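Local coordinates for protein 47 KDA membrane antigen (Treponema pallidum, PDB 1O75) that binds penicillin, shows zinc-dependent carboxypeptidase activity on synthetic depsipeptides and may lower the cross-linking of peptidoglycan in this spirochaete, at residues Ala107-Gln112 with Ala128-Asp133; Ala70-Gly75 with Lys151-Lys156; Ala362-Ala367 with Glu399-Glu404. The protein carries 2 engineered substitutions. All blocks are in the same frame, centred on the assembly; numbering follows the deposited sequence.

Interaction 1: residues Ala107-Gln112 with Ala128-Asp133; sequences ASASFQ and AVALAD
Neither segment brings an aromatic ring into the contact, so the flat groups are peptide units. The carbonyl of Val129 is met at its tip by the N-H of Ser108, which comes in nearly along the C=O axis (C=O...N angle 171°). This bond, Ser108 N to Val129 O at 2.9 Å, belongs to a single beta bridge between Ala107 and Val129, made in the N-terminal domain of Tp47 where the loop after strand 120-124 passes strand 101-114 of the large mixed sheet. The touching parts run 82° apart, and the backbones are bridged only at this one pair. The CA of Ala107 lies 3.3 Å from the same Val129 O in a CA-H...O contact.

The apolar contacts are made mostly by methyl groups. Leu131 has CG anti to its carbonyl carbon, and its CD1 reaches Ala107 CB at 3.8 Å. The methyl of Ala130 comes alongside that of Ala109, and Phe122 of strand 120-124 also touches both. In Ser108, OG stands anti to the backbone N (chi1 -176°) and is hydrogen-bonded to Lys156 NZ, while Ser108 CB meets Ala128 CB at 3.8 Å. Nearby, the carbonyl oxygens of Ser108 and Val129 approach as two acceptors. A water bridges the two backbones, bound to Ser108 O at 2.7 Å and Ala128 O at 2.8 Å.

Interaction 2: residues Ala70-Gly75 with Lys151-Lys156; sequences AVEVLG and KVHGMK. With XE (xenon), chain G.
Strands 70-75 and 151-155 run antiparallel, the axes of these short segments approaching to 4.8 Å, as neighbours in the large mixed sheet of the Tp47 N-terminal region. In the hydrogen-bonded pair Glu72-Lys151, Glu72 N to Lys151 O and Lys151 N to Glu72 O both measure 2.8 Å. Beyond the non-hydrogen-bonded pair Val71-Val152, Ala70 O takes the N-H of His153 almost straight (171°), whereas Ala70 N donates to Gly154 O from above the carbonyl plane.

On one face Val71 CG2 lies 4.2 Å from Val152 CG2, and both valines pack on Gln65 of helix 60-65. The other face carries Ala70, Glu72 and Lys151, and the end of His153 reaches in beside them. Glu72, extended beyond CG, brings OE1 to the ring edge of His153, 2.9 Å from NE2. The oxygen lies in the imidazole plane, the nitrogen above the carboxylate plane, and the planes are 56° apart. Lys151 runs beside this carboxylate, NZ 4.1 Å from OE1, too far for a salt bridge but perhaps stabilising the negative charge. Glu72, Leu74 and Lys151, with Met104 of strand 101-114, line a xenon site seen in the crystal, the atom 3.7 Å from Glu72 O and Lys151 CB.

Interaction 3: residues Ala362-Ala367 with Glu399-Glu404; sequences AVDVFA and EVRFKE
Asp364 turns CG anti to its carbonyl carbon (chi1 -70°), and Arg401 does likewise with its own CG before bending at chi3 (-73°), so that the guanidinium folds back across the strand boundary onto the carboxylate. Glu399 takes the other course: CG is anti to the backbone N and the chain is extended, which brings OE2 to the edge of the same guanidinium.

The result is a salt-bridge network on one face of an antiparallel strand pair. Arg401 grips Asp364 end-on with two nitrogens, NH1 to OD2 at 2.7 Å and NH2 to OD1 at 3.1 Å, both bonds nearly straight. The oxygens lie close to the guanidinium plane, but the nitrogens meet them from above the carboxylate plane, the two groups being turned by 49°. NH1 has a second acceptor, Glu399 OE2 at 2.9 Å, through a more bent bond. It thus sits between two carboxylates, whose like charges, with Asp364 OD2 4.1 Å from Glu399 OE2, it would be expected to offset.

Behind these groups the backbones pair at Ala362-Arg401 and Asp364-Glu399, both hydrogen-bonded pairs, and Arg401 N donates to Ala362 O at 2.9 Å. Between them Val363 and Val400 form a non-hydrogen-bonded pair on the opposite face, side by side, CG1 of Val363 being 3.8 Å from CG2 of Val400. Val363 CA makes a close CA-H...O contact of 3.0 Å with Glu399 O.

The two strands are the inner pair of the four-stranded antiparallel sheet near the C terminus. Outer strand 372-378 supplies Asp376, whose carboxylate pairs with Arg401 NH2 and whose N-H holds Asp364 OD1, and outer strand 408-412 gives Arg409, which pairs with Glu399 OE1; Ser87 of the second subunit of the crystal dimer packs on Arg401.

From the N terminus, the chain first passes through 70-75, which pairs with 151-156 and closes a loop of 75 intervening residues. Interaction 1 is nested inside that loop: 107-112 and 128-133 close a shorter one, of 15 residues, around strand 120-124. The two contacts meet in one sheet, where strands 69-85 and 101-114 are neighbours and Ala107 N lies 2.9 Å from Val71 O, a probable hydrogen bond. Interaction 3 follows in series, closing a loop of 31 residues that holds strands 372-378 and 382-385, and joins the inner strands of a separate C-terminal sheet. Its nearest atoms are about 28 Å from interaction 2, and it lies on the opposite side of the chain's centre.

Interaction 1: residues Ala107-Gln112 with Ala128-Asp133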
# COMPACT_ATOMS: atom_id res chain seq x y z
N ALA B 107 -15.88 9.67 -20.71
CA ALA B 107 -14.81 10.22 -19.87
C ALA B 107 -13.54 9.92 -20.65
O ALA B 107 -13.22 8.75 -20.93
CB ALA B 107 -14.78 9.52 -18.50
N SER B 108 -12.82 10.97 -21.03
CA SER B 108 -11.63 10.77 -21.84
C SER B 108 -10.65 11.90 -21.63
O SER B 108 -11.06 13.06 -21.53
CB SER B 108 -12.04 10.69 -23.33
OG SER B 108 -10.95 10.40 -24.18
N ALA B 109 -9.37 11.58 -21.53
CA ALA B 109 -8.38 12.62 -21.34
C ALA B 109 -7.13 12.19 -22.07
O ALA B 109 -6.93 11.00 -22.29
CB ALA B 109 -8.09 12.83 -19.85
N SER B 110 -6.32 13.17 -22.47
CA SER B 110 -5.08 12.92 -23.16
C SER B 110 -3.94 13.20 -22.18
O SER B 110 -3.70 14.36 -21.81
CB SER B 110 -4.95 13.80 -24.39
OG SER B 110 -6.04 13.55 -25.28
N PHE B 111 -3.26 12.14 -21.78
CA PHE B 111 -2.16 12.24 -20.83
C PHE B 111 -0.98 13.03 -21.39
O PHE B 111 -0.52 12.77 -22.50
CB PHE B 111 -1.66 10.84 -20.45
CG PHE B 111 -0.43 10.85 -19.59
CD1 PHE B 111 -0.50 11.26 -18.26
CD2 PHE B 111 0.80 10.50 -20.13
CE1 PHE B 111 0.66 11.31 -17.48
CE2 PHE B 111 1.96 10.55 -19.37
CZ PHE B 111 1.89 10.96 -18.03
N GLN B 112 -0.50 13.99 -20.61
CA GLN B 112 0.64 14.83 -21.03
C GLN B 112 1.91 14.43 -20.27
O GLN B 112 2.93 14.15 -20.88
CB GLN B 112 0.36 16.33 -20.80
CG GLN B 112 -0.79 16.90 -21.63
CD GLN B 112 -0.67 16.57 -23.13
OE1 GLN B 112 -1.50 15.84 -23.68
NE2 GLN B 112 0.36 17.12 -23.78
N ALA B 128 -16.12 14.83 -24.52
CA ALA B 128 -16.09 14.03 -23.30
C ALA B 128 -15.61 14.84 -22.10
O ALA B 128 -14.95 15.86 -22.28
CB ALA B 128 -15.16 12.84 -23.50
N VAL B 129 -15.95 14.40 -20.90
CA VAL B 129 -15.46 15.09 -19.71
C VAL B 129 -14.12 14.48 -19.35
O VAL B 129 -13.80 13.35 -19.77
CB VAL B 129 -16.41 14.93 -18.52
CG1 VAL B 129 -17.79 15.44 -18.88
CG2 VAL B 129 -16.47 13.47 -18.06
N ALA B 130 -13.32 15.23 -18.60
CA ALA B 130 -12.03 14.76 -18.15
C ALA B 130 -12.15 14.64 -16.64
O ALA B 130 -12.25 15.65 -15.93
CB ALA B 130 -10.93 15.74 -18.52
N LEU B 131 -12.18 13.41 -16.14
CA LEU B 131 -12.32 13.17 -14.71
C LEU B 131 -11.05 13.62 -13.99
O LEU B 131 -9.95 13.61 -14.58
CB LEU B 131 -12.57 11.68 -14.44
CG LEU B 131 -13.81 11.10 -15.14
CD1 LEU B 131 -13.98 9.61 -14.79
CD2 LEU B 131 -15.06 11.87 -14.67
N ALA B 132 -11.19 14.02 -12.73
CA ALA B 132 -10.05 14.44 -11.92
C ALA B 132 -9.56 13.21 -11.19
O ALA B 132 -10.31 12.26 -11.00
CB ALA B 132 -10.47 15.50 -10.90
N ASP B 133 -8.31 13.24 -10.75
CA ASP B 133 -7.73 12.12 -10.03
C ASP B 133 -8.62 11.78 -8.84
O ASP B 133 -9.04 12.68 -8.12
CB ASP B 133 -6.32 12.51 -9.54
CG ASP B 133 -5.46 11.30 -9.20
OD1 ASP B 133 -6.00 10.25 -8.81
OD2 ASP B 133 -4.23 11.42 -9.31
O HOH W 1 -12.22 15.50 -21.88

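Interaction 2: residues Ala70-Gly75 with Lys151-Lys156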
# COMPACT_ATOMS: atom_id res chain seq x y z
N ALA B 70 -11.71 3.61 -24.00
CA ALA B 70 -12.95 4.28 -24.42
C ALA B 70 -13.89 4.02 -23.26
O ALA B 70 -14.41 2.91 -23.08
CB ALA B 70 -13.50 3.64 -25.72
N VAL B 71 -14.12 5.05 -22.45
CA VAL B 71 -14.93 4.90 -21.25
C VAL B 71 -16.18 5.77 -21.18
O VAL B 71 -16.16 6.92 -21.63
CB VAL B 71 -14.08 5.27 -20.01
CG1 VAL B 71 -14.93 5.17 -18.71
CG2 VAL B 71 -12.84 4.40 -19.95
N GLU B 72 -17.24 5.22 -20.60
CA GLU B 72 -18.46 6.01 -20.36
C GLU B 72 -18.77 5.84 -18.89
O GLU B 72 -18.58 4.75 -18.32
CB GLU B 72 -19.66 5.50 -21.17
CG GLU B 72 -19.58 5.74 -22.66
CD GLU B 72 -20.80 5.19 -23.38
OE1 GLU B 72 -21.05 3.97 -23.29
OE2 GLU B 72 -21.51 5.97 -24.03
N VAL B 73 -19.26 6.90 -18.26
CA VAL B 73 -19.63 6.82 -16.87
C VAL B 73 -21.06 7.31 -16.72
O VAL B 73 -21.53 8.15 -17.49
CB VAL B 73 -18.70 7.67 -15.95
CG1 VAL B 73 -17.30 7.06 -15.94
CG2 VAL B 73 -18.62 9.09 -16.46
N LEU B 74 -21.76 6.72 -15.76
CA LEU B 74 -23.14 7.07 -15.45
C LEU B 74 -23.12 7.62 -14.03
O LEU B 74 -22.46 7.05 -13.16
CB LEU B 74 -24.01 5.82 -15.47
CG LEU B 74 -25.48 6.03 -15.10
CD1 LEU B 74 -26.18 6.70 -16.27
CD2 LEU B 74 -26.15 4.68 -14.78
N GLY B 75 -23.85 8.71 -13.80
CA GLY B 75 -23.90 9.29 -12.47
C GLY B 75 -25.28 9.76 -12.06
O GLY B 75 -26.15 9.96 -12.92
N LYS B 151 -18.51 2.00 -18.00
CA LYS B 151 -18.59 1.04 -19.09
C LYS B 151 -17.35 1.29 -19.94
O LYS B 151 -17.13 2.42 -20.38
CB LYS B 151 -19.87 1.29 -19.89
CG LYS B 151 -20.10 0.34 -21.06
CD LYS B 151 -21.46 0.58 -21.70
CE LYS B 151 -21.51 0.00 -23.11
NZ LYS B 151 -22.82 0.27 -23.81
N VAL B 152 -16.54 0.25 -20.12
CA VAL B 152 -15.32 0.36 -20.91
C VAL B 152 -15.48 -0.49 -22.18
O VAL B 152 -15.73 -1.70 -22.09
CB VAL B 152 -14.12 -0.11 -20.09
CG1 VAL B 152 -12.82 0.22 -20.84
CG2 VAL B 152 -14.16 0.57 -18.71
N HIS B 153 -15.31 0.12 -23.35
CA HIS B 153 -15.51 -0.57 -24.63
C HIS B 153 -14.29 -1.17 -25.29
O HIS B 153 -14.41 -2.10 -26.10
CB HIS B 153 -16.13 0.38 -25.66
CG HIS B 153 -17.47 0.91 -25.28
ND1 HIS B 153 -18.71 0.50 -25.60
CD2 HIS B 153 -17.62 2.02 -24.46
CE1 HIS B 153 -19.60 1.36 -24.99
NE2 HIS B 153 -18.91 2.27 -24.31
N GLY B 154 -13.13 -0.59 -24.99
CA GLY B 154 -11.90 -1.03 -25.60
C GLY B 154 -10.78 -0.02 -25.45
O GLY B 154 -10.79 0.81 -24.53
N MET B 155 -9.84 -0.08 -26.36
CA MET B 155 -8.65 0.75 -26.31
C MET B 155 -8.64 1.87 -27.34
O MET B 155 -8.93 1.65 -28.52
CB MET B 155 -7.42 -0.15 -26.46
CG MET B 155 -7.28 -1.16 -25.30
SD MET B 155 -6.42 -2.65 -25.83
CE MET B 155 -7.84 -3.57 -26.48
N LYS B 156 -8.32 3.08 -26.89
CA LYS B 156 -8.32 4.23 -27.79
C LYS B 156 -7.14 4.25 -28.75
O LYS B 156 -7.29 4.68 -29.89
CB LYS B 156 -8.34 5.55 -27.00
CG LYS B 156 -9.64 5.82 -26.27
CD LYS B 156 -9.69 7.26 -25.71
CE LYS B 156 -8.61 7.50 -24.69
NZ LYS B 156 -8.55 8.93 -24.20
XE XE G . -22.07 3.59 -17.97

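Interaction 3: residues Ala362-Ala367 with Glu399-Glu404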
# COMPACT_ATOMS: atom_id res chain seq x y z
N ALA B 362 1.07 -22.22 6.63
CA ALA B 362 1.23 -21.03 7.44
C ALA B 362 -0.10 -20.29 7.52
O ALA B 362 -0.99 -20.53 6.70
CB ALA B 362 2.31 -20.13 6.85
N VAL B 363 -0.24 -19.40 8.49
CA VAL B 363 -1.48 -18.66 8.62
C VAL B 363 -1.30 -17.20 9.00
O VAL B 363 -0.26 -16.78 9.52
CB VAL B 363 -2.42 -19.28 9.69
CG1 VAL B 363 -2.60 -20.77 9.43
CG2 VAL B 363 -1.85 -19.03 11.08
N ASP B 364 -2.34 -16.42 8.72
CA ASP B 364 -2.41 -15.02 9.10
C ASP B 364 -3.71 -15.01 9.90
O ASP B 364 -4.56 -15.88 9.69
CB ASP B 364 -2.57 -14.08 7.89
CG ASP B 364 -1.33 -13.99 7.02
OD1 ASP B 364 -0.21 -14.19 7.52
OD2 ASP B 364 -1.49 -13.70 5.81
N VAL B 365 -3.85 -14.08 10.83
CA VAL B 365 -5.08 -13.99 11.59
C VAL B 365 -5.33 -12.52 11.84
O VAL B 365 -4.46 -11.81 12.35
CB VAL B 365 -5.00 -14.71 12.94
CG1 VAL B 365 -6.33 -14.55 13.68
CG2 VAL B 365 -4.67 -16.19 12.74
N PHE B 366 -6.52 -12.05 11.48
CA PHE B 366 -6.86 -10.65 11.65
C PHE B 366 -8.35 -10.43 11.73
O PHE B 366 -9.12 -11.13 11.06
CB PHE B 366 -6.26 -9.83 10.50
CG PHE B 366 -6.73 -10.25 9.14
CD1 PHE B 366 -7.90 -9.73 8.59
CD2 PHE B 366 -6.00 -11.18 8.39
CE1 PHE B 366 -8.34 -10.12 7.32
CE2 PHE B 366 -6.43 -11.58 7.12
CZ PHE B 366 -7.60 -11.05 6.59
N ALA B 367 -8.76 -9.47 12.55
CA ALA B 367 -10.18 -9.15 12.68
C ALA B 367 -10.54 -8.31 11.46
O ALA B 367 -9.73 -7.51 10.99
CB ALA B 367 -10.42 -8.37 13.96
N GLU B 399 -6.37 -16.96 7.40
CA GLU B 399 -5.98 -17.38 6.06
C GLU B 399 -4.94 -18.47 6.21
O GLU B 399 -3.98 -18.34 6.96
CB GLU B 399 -5.40 -16.21 5.26
CG GLU B 399 -4.90 -16.65 3.89
CD GLU B 399 -4.47 -15.51 3.00
OE1 GLU B 399 -5.31 -14.62 2.73
OE2 GLU B 399 -3.30 -15.49 2.57
N VAL B 400 -5.14 -19.57 5.49
CA VAL B 400 -4.20 -20.68 5.53
C VAL B 400 -3.56 -20.85 4.17
O VAL B 400 -4.25 -21.05 3.17
CB VAL B 400 -4.90 -21.99 5.91
CG1 VAL B 400 -3.90 -23.15 5.87
CG2 VAL B 400 -5.51 -21.86 7.30
N ARG B 401 -2.24 -20.75 4.13
CA ARG B 401 -1.51 -20.93 2.88
C ARG B 401 -0.91 -22.34 2.88
O ARG B 401 -0.16 -22.70 3.79
CB ARG B 401 -0.40 -19.89 2.75
CG ARG B 401 -0.90 -18.50 2.38
CD ARG B 401 0.24 -17.54 2.17
NE ARG B 401 0.88 -17.16 3.42
CZ ARG B 401 0.39 -16.28 4.29
NH1 ARG B 401 -0.77 -15.68 4.05
NH2 ARG B 401 1.04 -16.02 5.41
N PHE B 402 -1.26 -23.13 1.88
CA PHE B 402 -0.72 -24.48 1.77
C PHE B 402 0.45 -24.47 0.80
O PHE B 402 0.66 -23.50 0.06
CB PHE B 402 -1.78 -25.46 1.25
CG PHE B 402 -3.07 -25.41 2.00
CD1 PHE B 402 -4.14 -24.65 1.53
CD2 PHE B 402 -3.24 -26.15 3.17
CE1 PHE B 402 -5.35 -24.63 2.20
CE2 PHE B 402 -4.45 -26.14 3.86
CZ PHE B 402 -5.51 -25.37 3.37
N LYS B 403 1.21 -25.55 0.80
CA LYS B 403 2.36 -25.67 -0.07
C LYS B 403 1.95 -26.07 -1.49
O LYS B 403 2.51 -25.57 -2.47
CB LYS B 403 3.31 -26.72 0.49
CG LYS B 403 4.70 -26.71 -0.11
CD LYS B 403 5.49 -27.90 0.43
CE LYS B 403 6.97 -27.78 0.13
NZ LYS B 403 7.70 -28.94 0.72
N GLU B 404 0.99 -26.98 -1.60
CA GLU B 404 0.54 -27.47 -2.90
C GLU B 404 -0.85 -27.04 -3.33
O GLU B 404 -1.36 -27.53 -4.33
CB GLU B 404 0.60 -29.01 -2.93
CG GLU B 404 2.00 -29.60 -2.83
CD GLU B 404 2.93 -29.10 -3.92
OE1 GLU B 404 2.55 -29.15 -5.12
OE2 GLU B 404 4.06 -28.66 -3.58